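Local coordinates for protein Eps1p (Saccharomyces cerevisiae, PDB 4TW5) that belongs to the protein disulfide isomerase family and carries thioredoxin-type folds, the first of them with a CPHC motif closed as a disulfide, at residues L14-F19 with S73-C77; E22-G26 with L90-S94; C37-L43 with F85-R89; K98-E102 with F113-E117; T152-L156 with D197-G202. The contacts are given in a common frame with arbitrary orientation. Where two conformers were deposited one is given. Residue numbers count along the deposited sequence, not the author numbering.

Contact 1: L14-F19 with S73-C77; sequences LNPTNF and SADLC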
# COMPACT_ATOMS: atom_id res chain seq x y z
N LEU A 14 10.39 8.45 59.52
CA LEU A 14 11.04 9.75 59.41
C LEU A 14 10.20 10.76 60.19
O LEU A 14 8.98 10.67 60.20
CB LEU A 14 11.16 10.16 57.95
CG LEU A 14 12.00 9.18 57.13
CD1 LEU A 14 12.17 9.68 55.73
CD2 LEU A 14 13.35 8.98 57.80
N ASN A 15 10.86 11.73 60.81
CA ASN A 15 10.16 12.75 61.59
C ASN A 15 10.74 14.11 61.18
O ASN A 15 11.69 14.13 60.39
CB ASN A 15 10.30 12.48 63.10
CG ASN A 15 11.76 12.36 63.56
OD1 ASN A 15 12.59 13.19 63.23
ND2 ASN A 15 12.05 11.33 64.34
N PRO A 16 10.18 15.23 61.69
CA PRO A 16 10.68 16.54 61.23
C PRO A 16 12.19 16.78 61.44
O PRO A 16 12.75 17.71 60.86
CB PRO A 16 9.86 17.52 62.07
CG PRO A 16 8.59 16.81 62.31
CD PRO A 16 8.93 15.37 62.45
N THR A 17 12.85 15.94 62.23
CA THR A 17 14.28 16.10 62.42
C THR A 17 15.07 15.39 61.33
O THR A 17 16.23 15.71 61.08
CB THR A 17 14.75 15.53 63.78
OG1 THR A 17 14.81 14.10 63.70
CG2 THR A 17 13.82 15.95 64.90
N ASN A 18 14.42 14.44 60.66
CA ASN A 18 15.06 13.54 59.69
C ASN A 18 14.70 13.72 58.24
O ASN A 18 15.49 13.38 57.36
CB ASN A 18 14.70 12.07 60.00
CG ASN A 18 15.53 11.47 61.08
OD1 ASN A 18 16.63 11.94 61.37
ND2 ASN A 18 15.03 10.38 61.66
N PHE A 19 13.51 14.26 58.01
CA PHE A 19 12.86 14.12 56.71
C PHE A 19 13.74 14.69 55.61
O PHE A 19 14.22 13.96 54.75
CB PHE A 19 11.47 14.79 56.75
CG PHE A 19 10.59 14.45 55.57
CD1 PHE A 19 10.01 13.20 55.48
CD2 PHE A 19 10.32 15.38 54.60
CE1 PHE A 19 9.19 12.88 54.43
CE2 PHE A 19 9.50 15.06 53.53
CZ PHE A 19 8.94 13.80 53.45
N SER A 73 3.91 12.95 63.66
CA SER A 73 4.42 14.02 62.80
C SER A 73 3.30 14.67 61.99
O SER A 73 3.37 14.73 60.77
CB SER A 73 5.48 13.47 61.84
OG SER A 73 6.31 12.53 62.49
N ALA A 74 2.28 15.14 62.70
CA ALA A 74 1.07 15.65 62.05
C ALA A 74 1.32 16.87 61.18
O ALA A 74 0.75 16.98 60.10
CB ALA A 74 0.03 15.97 63.11
N ASP A 75 2.18 17.77 61.62
CA ASP A 75 2.49 18.98 60.85
C ASP A 75 3.40 18.65 59.68
O ASP A 75 3.45 19.40 58.70
CB ASP A 75 3.13 20.05 61.74
CG ASP A 75 2.18 20.57 62.80
OD1 ASP A 75 1.15 21.18 62.43
OD2 ASP A 75 2.44 20.33 64.00
N LEU A 76 4.13 17.56 59.79
CA LEU A 76 4.93 17.08 58.67
C LEU A 76 4.02 16.63 57.53
O LEU A 76 4.16 17.08 56.39
CB LEU A 76 5.84 15.94 59.13
CG LEU A 76 6.65 15.27 58.03
CD1 LEU A 76 7.52 16.31 57.36
CD2 LEU A 76 7.52 14.17 58.65
N CYS A 77 3.07 15.76 57.85
CA CYS A 77 2.11 15.27 56.87
C CYS A 77 1.22 16.38 56.28
O CYS A 77 0.76 16.28 55.14
CB CYS A 77 1.27 14.17 57.50
SG CYS A 77 2.31 12.78 58.06

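Contact 2: E22-G26 with L90-S94; sequences ELSKG and LYNPS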
# COMPACT_ATOMS: atom_id res chain seq x y z
N GLU A 22 17.34 13.10 55.19
CA GLU A 22 17.26 11.78 54.62
C GLU A 22 16.90 11.74 53.12
O GLU A 22 17.45 10.92 52.39
CB GLU A 22 16.28 10.95 55.45
CG GLU A 22 16.05 9.57 54.88
CD GLU A 22 17.30 8.71 54.92
OE1 GLU A 22 18.20 9.01 55.74
OE2 GLU A 22 17.36 7.74 54.13
N LEU A 23 16.00 12.61 52.67
CA LEU A 23 15.60 12.61 51.26
C LEU A 23 16.59 13.34 50.33
O LEU A 23 16.45 13.31 49.12
CB LEU A 23 14.20 13.22 51.08
CG LEU A 23 13.03 12.67 51.91
CD1 LEU A 23 11.68 12.88 51.21
CD2 LEU A 23 13.19 11.20 52.29
N SER A 24 17.61 13.98 50.91
CA SER A 24 18.59 14.73 50.11
C SER A 24 19.54 13.85 49.29
O SER A 24 20.38 14.39 48.57
CB SER A 24 19.40 15.67 51.00
OG SER A 24 20.16 14.95 51.95
N LYS A 25 19.50 12.53 49.45
CA LYS A 25 20.29 11.63 48.60
C LYS A 25 19.45 10.45 48.12
O LYS A 25 18.70 9.86 48.89
CB LYS A 25 21.53 11.12 49.34
CG LYS A 25 22.61 12.18 49.58
CD LYS A 25 23.07 12.82 48.27
CE LYS A 25 23.76 14.15 48.55
NZ LYS A 25 24.12 14.86 47.28
N GLY A 26 19.57 10.12 46.84
CA GLY A 26 18.86 8.99 46.26
C GLY A 26 17.34 9.10 46.24
O GLY A 26 16.78 10.17 46.45
N LEU A 90 6.75 8.56 46.16
CA LEU A 90 8.14 8.62 45.71
C LEU A 90 8.71 10.04 45.76
O LEU A 90 8.14 10.98 45.21
CB LEU A 90 8.29 8.07 44.30
CG LEU A 90 9.73 7.99 43.75
CD1 LEU A 90 10.59 6.95 44.52
CD2 LEU A 90 9.72 7.68 42.27
N TYR A 91 9.84 10.19 46.43
CA TYR A 91 10.53 11.47 46.51
C TYR A 91 11.93 11.35 45.93
O TYR A 91 12.50 10.26 45.89
CB TYR A 91 10.61 11.95 47.95
CG TYR A 91 9.31 12.49 48.50
CD1 TYR A 91 8.27 11.64 48.85
CD2 TYR A 91 9.14 13.85 48.72
CE1 TYR A 91 7.08 12.13 49.37
CE2 TYR A 91 7.95 14.35 49.24
CZ TYR A 91 6.93 13.48 49.56
OH TYR A 91 5.76 13.94 50.09
N ASN A 92 12.45 12.45 45.40
CA ASN A 92 13.86 12.52 45.08
C ASN A 92 14.44 13.69 45.89
O ASN A 92 13.70 14.30 46.67
CB ASN A 92 14.09 12.58 43.57
CG ASN A 92 13.51 13.84 42.90
OD1 ASN A 92 13.06 14.79 43.54
ND2 ASN A 92 13.54 13.84 41.58
N PRO A 93 15.74 14.00 45.76
CA PRO A 93 16.27 15.18 46.47
C PRO A 93 15.56 16.52 46.16
O PRO A 93 15.62 17.44 46.98
CB PRO A 93 17.73 15.24 46.01
CG PRO A 93 18.08 13.84 45.68
CD PRO A 93 16.83 13.21 45.13
N SER A 94 14.94 16.65 44.99
CA SER A 94 14.14 17.85 44.70
C SER A 94 12.75 17.85 45.32
O SER A 94 12.07 18.87 45.31
CB SER A 94 14.00 18.10 43.19
OG SER A 94 15.25 18.05 42.54

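Contact 3: C37-L43 with F85-R89; sequences CPHCKHL and FPEIR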
# COMPACT_ATOMS: atom_id res chain seq x y z
N CYS A 37 -5.65 3.53 61.72
CA CYS A 37 -6.19 3.24 60.40
C CYS A 37 -6.38 1.76 60.10
O CYS A 37 -5.50 0.94 60.38
CB CYS A 37 -5.29 3.87 59.32
SG CYS A 37 -5.53 3.32 57.60
N PRO A 38 -7.57 1.41 59.57
CA PRO A 38 -7.99 0.04 59.23
C PRO A 38 -6.96 -0.61 58.32
O PRO A 38 -6.35 -1.64 58.66
CB PRO A 38 -9.30 0.23 58.46
CG PRO A 38 -9.81 1.58 58.84
CD PRO A 38 -8.69 2.37 59.48
N HIS A 39 -6.76 0.01 57.16
CA HIS A 39 -5.94 -0.52 56.08
C HIS A 39 -4.43 -0.36 56.33
O HIS A 39 -3.62 -0.99 55.65
CB HIS A 39 -6.32 0.12 54.74
CG HIS A 39 -5.79 -0.62 53.55
ND1 HIS A 39 -4.45 -0.70 53.24
CD2 HIS A 39 -6.44 -1.32 52.59
CE1 HIS A 39 -4.29 -1.42 52.15
NE2 HIS A 39 -5.48 -1.81 51.73
N CYS A 40 -4.04 0.49 57.27
CA CYS A 40 -2.62 0.81 57.41
C CYS A 40 -1.91 -0.13 58.39
O CYS A 40 -0.69 -0.09 58.52
CB CYS A 40 -2.42 2.26 57.89
SG CYS A 40 -3.54 3.46 57.14
N LYS A 41 -2.67 -1.03 59.00
CA LYS A 41 -2.08 -2.09 59.82
C LYS A 41 -2.17 -3.38 59.04
O LYS A 41 -1.68 -4.43 59.47
CB LYS A 41 -2.78 -2.22 61.17
CG LYS A 41 -2.93 -0.93 61.94
CD LYS A 41 -3.57 -1.20 63.29
CE LYS A 41 -3.55 0.03 64.16
NZ LYS A 41 -2.17 0.57 64.28
N HIS A 42 -2.78 -3.29 57.87
CA HIS A 42 -2.76 -4.40 56.94
C HIS A 42 -1.64 -4.18 55.92
O HIS A 42 -1.29 -5.10 55.18
CB HIS A 42 -4.12 -4.50 56.24
CG HIS A 42 -4.37 -5.84 55.61
ND1 HIS A 42 -5.01 -5.98 54.40
CD2 HIS A 42 -4.08 -7.09 56.04
CE1 HIS A 42 -5.10 -7.27 54.10
NE2 HIS A 42 -4.54 -7.96 55.08
N LEU A 43 -1.08 -2.97 55.93
CA LEU A 43 0.10 -2.64 55.13
C LEU A 43 1.41 -2.88 55.88
O LEU A 43 2.38 -3.37 55.31
CB LEU A 43 0.03 -1.17 54.70
CG LEU A 43 1.18 -0.51 53.92
CD1 LEU A 43 1.41 -1.17 52.57
CD2 LEU A 43 0.90 0.96 53.75
N PHE A 85 -4.99 7.83 53.95
CA PHE A 85 -4.20 6.88 54.71
C PHE A 85 -4.56 5.46 54.26
O PHE A 85 -5.75 5.14 54.13
CB PHE A 85 -4.43 7.04 56.21
CG PHE A 85 -3.83 8.29 56.79
CD1 PHE A 85 -2.58 8.73 56.40
CD2 PHE A 85 -4.53 9.03 57.74
CE1 PHE A 85 -2.02 9.88 56.95
CE2 PHE A 85 -3.99 10.18 58.29
CZ PHE A 85 -2.73 10.61 57.89
N PRO A 86 -3.55 4.63 53.98
CA PRO A 86 -2.15 5.06 53.97
C PRO A 86 -1.81 5.66 52.61
O PRO A 86 -2.49 5.36 51.62
CB PRO A 86 -1.39 3.77 54.20
CG PRO A 86 -2.25 2.74 53.55
CD PRO A 86 -3.68 3.19 53.71
N GLU A 87 -0.76 6.47 52.54
CA GLU A 87 -0.36 7.05 51.27
C GLU A 87 1.10 6.77 50.94
O GLU A 87 2.00 7.22 51.66
CB GLU A 87 -0.60 8.55 51.27
CG GLU A 87 -0.22 9.19 49.96
CD GLU A 87 -0.83 10.55 49.77
OE1 GLU A 87 -1.66 10.96 50.61
OE2 GLU A 87 -0.45 11.22 48.78
N ILE A 88 1.31 6.03 49.85
CA ILE A 88 2.65 5.66 49.43
C ILE A 88 3.21 6.58 48.33
O ILE A 88 2.62 6.70 47.26
CB ILE A 88 2.67 4.23 48.93
CG1 ILE A 88 1.95 3.32 49.93
CG2 ILE A 88 4.11 3.76 48.68
CD1 ILE A 88 1.85 1.90 49.47
N ARG A 89 4.36 7.20 48.59
CA ARG A 89 4.90 8.24 47.71
C ARG A 89 6.38 8.07 47.34
O ARG A 89 7.16 7.49 48.11
CB ARG A 89 4.73 9.61 48.36
CG ARG A 89 3.31 10.06 48.61
CD ARG A 89 3.33 11.49 49.09
NE ARG A 89 2.01 12.07 49.21
CZ ARG A 89 1.77 13.37 49.32
NH1 ARG A 89 2.78 14.22 49.33
NH2 ARG A 89 0.53 13.82 49.42

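Contact 4: K98-E102 with F113-E117; sequences KSFTE and FARRE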
# COMPACT_ATOMS: atom_id res chain seq x y z
N LYS A 98 5.74 11.39 42.63
CA LYS A 98 4.49 10.72 42.28
C LYS A 98 4.02 9.81 43.41
O LYS A 98 4.79 9.49 44.30
CB LYS A 98 4.68 9.91 41.00
CG LYS A 98 5.50 8.64 41.23
CD LYS A 98 5.58 7.76 39.99
CE LYS A 98 6.49 8.36 38.95
NZ LYS A 98 6.72 7.35 37.87
N SER A 99 2.75 9.38 43.36
CA SER A 99 2.23 8.42 44.35
C SER A 99 2.01 7.06 43.72
O SER A 99 1.73 6.95 42.53
CB SER A 99 0.91 8.92 44.96
OG SER A 99 1.10 10.11 45.70
N PHE A 100 2.10 6.02 44.54
CA PHE A 100 1.89 4.65 44.08
C PHE A 100 0.53 4.14 44.57
O PHE A 100 0.39 3.65 45.70
CB PHE A 100 3.03 3.76 44.57
CG PHE A 100 2.88 2.30 44.22
CD1 PHE A 100 3.09 1.86 42.92
CD2 PHE A 100 2.58 1.36 45.19
CE1 PHE A 100 2.98 0.51 42.60
CE2 PHE A 100 2.48 0.02 44.88
CZ PHE A 100 2.67 -0.41 43.59
N THR A 101 -0.47 4.26 43.71
CA THR A 101 -1.86 3.98 44.07
C THR A 101 -2.27 2.56 43.73
O THR A 101 -3.37 2.13 44.06
CB THR A 101 -2.80 4.92 43.35
OG1 THR A 101 -2.74 4.64 41.94
CG2 THR A 101 -2.41 6.36 43.60
N GLU A 102 -1.39 1.85 43.05
CA GLU A 102 -1.68 0.50 42.59
C GLU A 102 -2.10 -0.40 43.75
O GLU A 102 -1.52 -0.34 44.83
CB GLU A 102 -0.45 -0.06 41.88
CG GLU A 102 -0.52 -1.52 41.52
CD GLU A 102 0.77 -2.00 40.90
OE1 GLU A 102 1.43 -1.19 40.22
OE2 GLU A 102 1.16 -3.18 41.12
N PHE A 113 7.83 -1.78 41.65
CA PHE A 113 7.76 -0.34 41.58
C PHE A 113 9.08 0.35 41.87
O PHE A 113 9.42 1.32 41.21
CB PHE A 113 6.69 0.18 42.55
CG PHE A 113 6.62 1.67 42.63
CD1 PHE A 113 6.22 2.42 41.55
CD2 PHE A 113 6.93 2.32 43.81
CE1 PHE A 113 6.15 3.80 41.64
CE2 PHE A 113 6.86 3.69 43.92
CZ PHE A 113 6.47 4.44 42.83
N ALA A 114 9.81 -0.11 42.88
CA ALA A 114 11.11 0.51 43.10
C ALA A 114 12.03 0.22 41.90
O ALA A 114 12.66 1.14 41.34
CB ALA A 114 11.73 0.04 44.41
N ARG A 115 12.08 -1.03 41.44
CA ARG A 115 12.90 -1.36 40.27
C ARG A 115 12.47 -0.58 39.02
O ARG A 115 13.31 -0.11 38.26
CB ARG A 115 12.86 -2.86 39.97
CG ARG A 115 13.54 -3.72 41.01
CD ARG A 115 13.28 -5.15 40.72
NE ARG A 115 14.00 -6.04 41.63
CZ ARG A 115 13.72 -7.33 41.77
NH1 ARG A 115 12.74 -7.87 41.06
NH2 ARG A 115 14.43 -8.07 42.61
N ARG A 116 11.17 -0.43 38.82
CA ARG A 116 10.65 0.32 37.68
C ARG A 116 11.17 1.77 37.71
O ARG A 116 11.69 2.28 36.72
CB ARG A 116 9.11 0.25 37.70
CG ARG A 116 8.45 0.42 36.36
CD ARG A 116 6.93 0.24 36.44
NE ARG A 116 6.60 -1.06 36.99
CZ ARG A 116 5.96 -1.25 38.13
NH1 ARG A 116 5.53 -0.22 38.83
NH2 ARG A 116 5.73 -2.48 38.56
N GLU A 117 11.08 2.40 38.87
CA GLU A 117 11.45 3.78 39.05
C GLU A 117 12.94 4.06 38.99
O GLU A 117 13.34 5.19 38.71
CB GLU A 117 10.89 4.30 40.38
CG GLU A 117 9.36 4.37 40.35
CD GLU A 117 8.80 5.13 39.15
OE1 GLU A 117 9.38 6.18 38.75
OE2 GLU A 117 7.78 4.67 38.59
O HOH W 1 4.24 -2.54 40.68

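Contact 5: T152-L156 with D197-G202; sequences TRPHL and DDINTG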
# COMPACT_ATOMS: atom_id res chain seq x y z
N THR A 152 4.40 -15.21 24.15
CA THR A 152 4.33 -15.87 25.46
C THR A 152 4.39 -14.85 26.58
O THR A 152 4.14 -15.17 27.74
CB THR A 152 5.47 -16.89 25.64
OG1 THR A 152 6.73 -16.21 25.54
CG2 THR A 152 5.43 -17.94 24.54
N ARG A 153 4.71 -13.60 26.24
CA ARG A 153 4.61 -12.51 27.22
C ARG A 153 3.86 -11.40 26.50
O ARG A 153 3.76 -11.43 25.28
CB ARG A 153 5.99 -12.10 27.74
CG ARG A 153 6.70 -13.21 28.57
CD ARG A 153 5.91 -13.53 29.88
NE ARG A 153 5.86 -12.37 30.79
CZ ARG A 153 4.79 -12.00 31.50
NH1 ARG A 153 3.65 -12.69 31.42
NH2 ARG A 153 4.85 -10.93 32.29
N PRO A 154 3.26 -10.46 27.24
CA PRO A 154 2.66 -9.31 26.57
C PRO A 154 3.77 -8.47 25.85
O PRO A 154 4.92 -8.53 26.29
CB PRO A 154 2.02 -8.52 27.72
CG PRO A 154 2.04 -9.47 28.93
CD PRO A 154 3.19 -10.36 28.71
N HIS A 155 3.43 -7.77 24.77
CA HIS A 155 4.36 -6.94 23.97
C HIS A 155 3.72 -5.57 23.78
O HIS A 155 2.65 -5.47 23.17
CB HIS A 155 4.62 -7.52 22.57
CG HIS A 155 5.54 -8.69 22.54
ND1 HIS A 155 5.17 -9.93 23.03
CD2 HIS A 155 6.79 -8.84 22.03
CE1 HIS A 155 6.17 -10.79 22.84
NE2 HIS A 155 7.16 -10.14 22.24
N LEU A 156 4.31 -4.54 24.37
CA LEU A 156 3.94 -3.20 24.00
C LEU A 156 4.70 -2.92 22.73
O LEU A 156 5.93 -3.11 22.68
CB LEU A 156 4.29 -2.21 25.09
CG LEU A 156 3.55 -0.91 24.88
CD1 LEU A 156 2.04 -1.21 24.89
CD2 LEU A 156 3.92 0.05 25.97
N ASP A 197 8.92 -6.00 34.54
CA ASP A 197 7.70 -6.78 34.66
C ASP A 197 7.63 -7.87 33.62
O ASP A 197 6.60 -8.50 33.44
CB ASP A 197 6.49 -5.88 34.54
CG ASP A 197 6.33 -5.00 35.75
OD1 ASP A 197 6.37 -5.55 36.88
OD2 ASP A 197 6.21 -3.77 35.57
N ASP A 198 8.76 -8.09 32.95
CA ASP A 198 8.85 -9.15 31.96
C ASP A 198 7.77 -8.96 30.88
O ASP A 198 7.18 -9.92 30.39
CB ASP A 198 8.73 -10.52 32.63
CG ASP A 198 9.28 -11.64 31.78
OD1 ASP A 198 10.16 -11.37 30.94
OD2 ASP A 198 8.83 -12.79 31.93
N ILE A 199 7.48 -7.70 30.56
CA ILE A 199 6.66 -7.32 29.41
C ILE A 199 7.61 -6.89 28.28
O ILE A 199 8.51 -6.06 28.48
CB ILE A 199 5.65 -6.23 29.79
CG1 ILE A 199 4.64 -6.81 30.78
CG2 ILE A 199 4.93 -5.66 28.54
CD1 ILE A 199 3.69 -5.82 31.35
N ASN A 200 7.45 -7.49 27.11
CA ASN A 200 8.32 -7.17 26.00
C ASN A 200 7.89 -5.86 25.32
O ASN A 200 6.75 -5.40 25.47
CB ASN A 200 8.35 -8.32 25.01
CG ASN A 200 9.04 -9.54 25.59
OD1 ASN A 200 9.43 -9.53 26.75
ND2 ASN A 200 9.19 -10.58 24.81
N THR A 201 8.86 -5.23 24.64
CA THR A 201 8.59 -4.08 23.76
C THR A 201 9.15 -4.31 22.38
O THR A 201 10.18 -4.99 22.23
CB THR A 201 9.20 -2.81 24.30
OG1 THR A 201 10.54 -3.09 24.71
CG2 THR A 201 8.41 -2.30 25.49
N GLY A 202 8.49 -3.73 21.37
CA GLY A 202 8.89 -3.86 19.97
C GLY A 202 8.64 -2.56 19.19
O GLY A 202 7.80 -1.74 19.56

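Contact 1: L14-F19 with S73-C77
Side-chain packing of a loop against the first turn of a helix makes this contact, at one edge of the thioredoxin fold: residues 14-19 lead into helix 19-23, and residues 73-77 open helix 74-79. Leu76 is its centre, giving up 87 of the 219 Å² buried between the segments. One methyl, Leu76 CD1, lies over the face of the Phe19 ring, 4.2 Å from the centroid and 21° off the normal, a CH-pi contact; the other, Leu76 CD2, meets Pro16 CD at 4.2 Å. Beyond them, Phe19 reaches Ile30 and Phe32, and Leu76 touches Val68, so the contact borders the sheet. Cys77 takes no part in this packing; its disulfide to Cys70 links the helix to the chain just after strand 63-69. The loop holds its own shape through an Asx turn, in which Thr17 N donates to Asn15 OD1 at 2.9 Å, and a backbone bond of 2.8 Å from Asn18 N to Asn15 O. At the helix start Ser73 OG approaches Pro16 CD to 3.9 Å.

Contact 2: E22-G26 with L90-S94
Leu23 reaches over the base of the Tyr91 side chain, its CD1 3.6 Å from Tyr91 CB, and accounts for 67 of the 243 Å² buried here. The phenol leads off elsewhere, its OH hydrogen-bonded to Glu80 and Arg89. Next to this apolar pair, Pro93 sits in the bend of chain that leaves helix 19-23. Its CA approaches Leu23 O at 3.2 Å with 139° at the hydrogen, a CA-H...O contact, while Pro93 CG lies 3.7 Å from Ser24 O and Pro93 CD 3.3 Å from Gly26 O. Three carbonyls thus line the proline. The nearest CA atoms, those of Ser24 and Pro93, are 4.3 Å apart. Gly26 has a positive phi of 64° as the chain swings toward strand 27-33. Tyr91 pairs through its backbone with His28 on that strand, and Leu23 also packs on Ile30. The contact therefore joins two connections at one end of a thioredoxin-fold sheet: the helix-to-strand turn 24-26 and the start of the hairpin between strands 87-92 and 95-99.

Contact 3: C37-L43 with F85-R89
The ring of Pro86 is the bump of this contact, and it fills a hollow lined by Cys37, His39, Cys40 and Leu43. It contributes 80 of the 254 Å² buried. Its CD lies 3.4 Å from Cys40 SG, 4.3 Å from Cys37 SG and 4.0 Å from His39 ND1, while Pro86 CG meets Leu43 CD2 at 3.6 Å. The peptide bond before Pro86 is cis, so the chain kinks sharply between Phe85 and the strand that starts at Glu87. Phe85 adds a lower shoulder to the bump: its CB is 3.8 Å from Cys40 SG, but its ring leads away from the CPHC loop. At the far end of the hollow Leu43 CD1 comes within 4.4 Å of Ile88 CD1, the outer limit of this packing. Pro86 and Leu43 both also touch Asp31 on strand 27-33. A cis-proline facing a CXXC motif is a hallmark of thioredoxin folds. Here the motif is oxidised, with Cys37 SG and Cys40 SG 2.0 Å apart. The disulfide meets Pro86 by carbon-sulfur packing, without a hydrogen bond between the segments; at its margin lie Phe85 O, 3.9 Å from Cys37 SG, and His39 ND1, buried without a polar partner.

Contact 4: K98-E102 with F113-E117
Lys98 NZ forms a salt bridge with Glu117, 3.0 Å from its OE1 and 3.0 Å from its OE2, although both hydrogen bonds are weak in geometry. In this thioredoxin fold the pair joins edge strand 95-99 to helix 107-118, which packs across the sheet. The lysine is shared, since NZ also pairs with Asp259 farther along the chain. A second charged pair lies near the other end of the contact, but at longer range: Glu102 OE1 is 4.4 Å from Arg116 NH1 and well out of the guanidinium plane. A water spans the gap, accepting from Arg116 NH2 at 2.6 Å and lying 3.2 Å from Glu102 OE1. The stronger partners of these two charges are elsewhere, Arg266 for Glu102 and Asp197 for Arg116.

Between the charged ends lies the apolar centre. Phe100 and Phe113, both pointing toward the opposite segment, form an offset stack with centroids 4.5 Å apart and planes at 30°. Phe100 CB also sits over the face of the Phe113 ring, 4.0 Å from its centroid and 18° off the normal. Phe113 continues inward to Ile29 on strand 27-33, while Phe100 also meets Ser109 and Leu110 one turn back along the helix. The aliphatic part of Lys98 completes the packing from the side, with Lys98 CD 4.3 Å from Phe113 CE1, at the edge of that ring.

Contact 5: T152-L156 with D197-G202
Three backbone hydrogen bonds join these segments as parallel strands: Asn200 N donates to Pro154 O at 2.9 Å, Leu156 N to Asn200 O at 2.8 Å, and Gly202 N to Leu156 O at 2.9 Å. The bridged pairs are His155 with Asn200 and Leu156 with Thr201. On the face of the first pair, Asn200 CB lies over the His155 ring, 3.6 Å from its centroid. Ahead of the strands Arg153 satisfies two carbonyls, with NE 2.8 Å from Asp198 O and NH2 3.2 Å from Asp197 O; its NE also forms a salt bridge with Asp198 OD2 at 3.2 Å, weak as a hydrogen bond. Asp198, with phi of 57°, is the C-prime residue of the Schellman motif closing helix 180-196. The side chain of Asp197 finds its main partner in Arg116. Leu156, on the other face, packs on Trp187, Ile190 and Leu194 of the helix that connects the strands. Strand 155-160, helix 180-196 and strand 200-205 thus form a beta-alpha-beta crossover, as in the thioredoxin fold.

From the N terminus, contact 1 brings the loop before helix 19-23 to helix 74-79, and contact 2 brings the end of the same short helix to strand 87-92. The two cross along the chain and touch through Leu14 and Leu23. Contact 3 is nested inside the loop closed by contact 2, crosses contact 1, and uses the beginning of strand 87-92. Contact 4 opens after these have closed; its strand 95-99 pairs with strand 87-92, by Leu90 and Ile88, tying helix 107-118 to the same sheet. Contact 5 follows in series within the second sheet, its centre about 41 Å from that of contact 1. Arg116 and Asp197 form a salt bridge between contacts 4 and 5, joining the two halves.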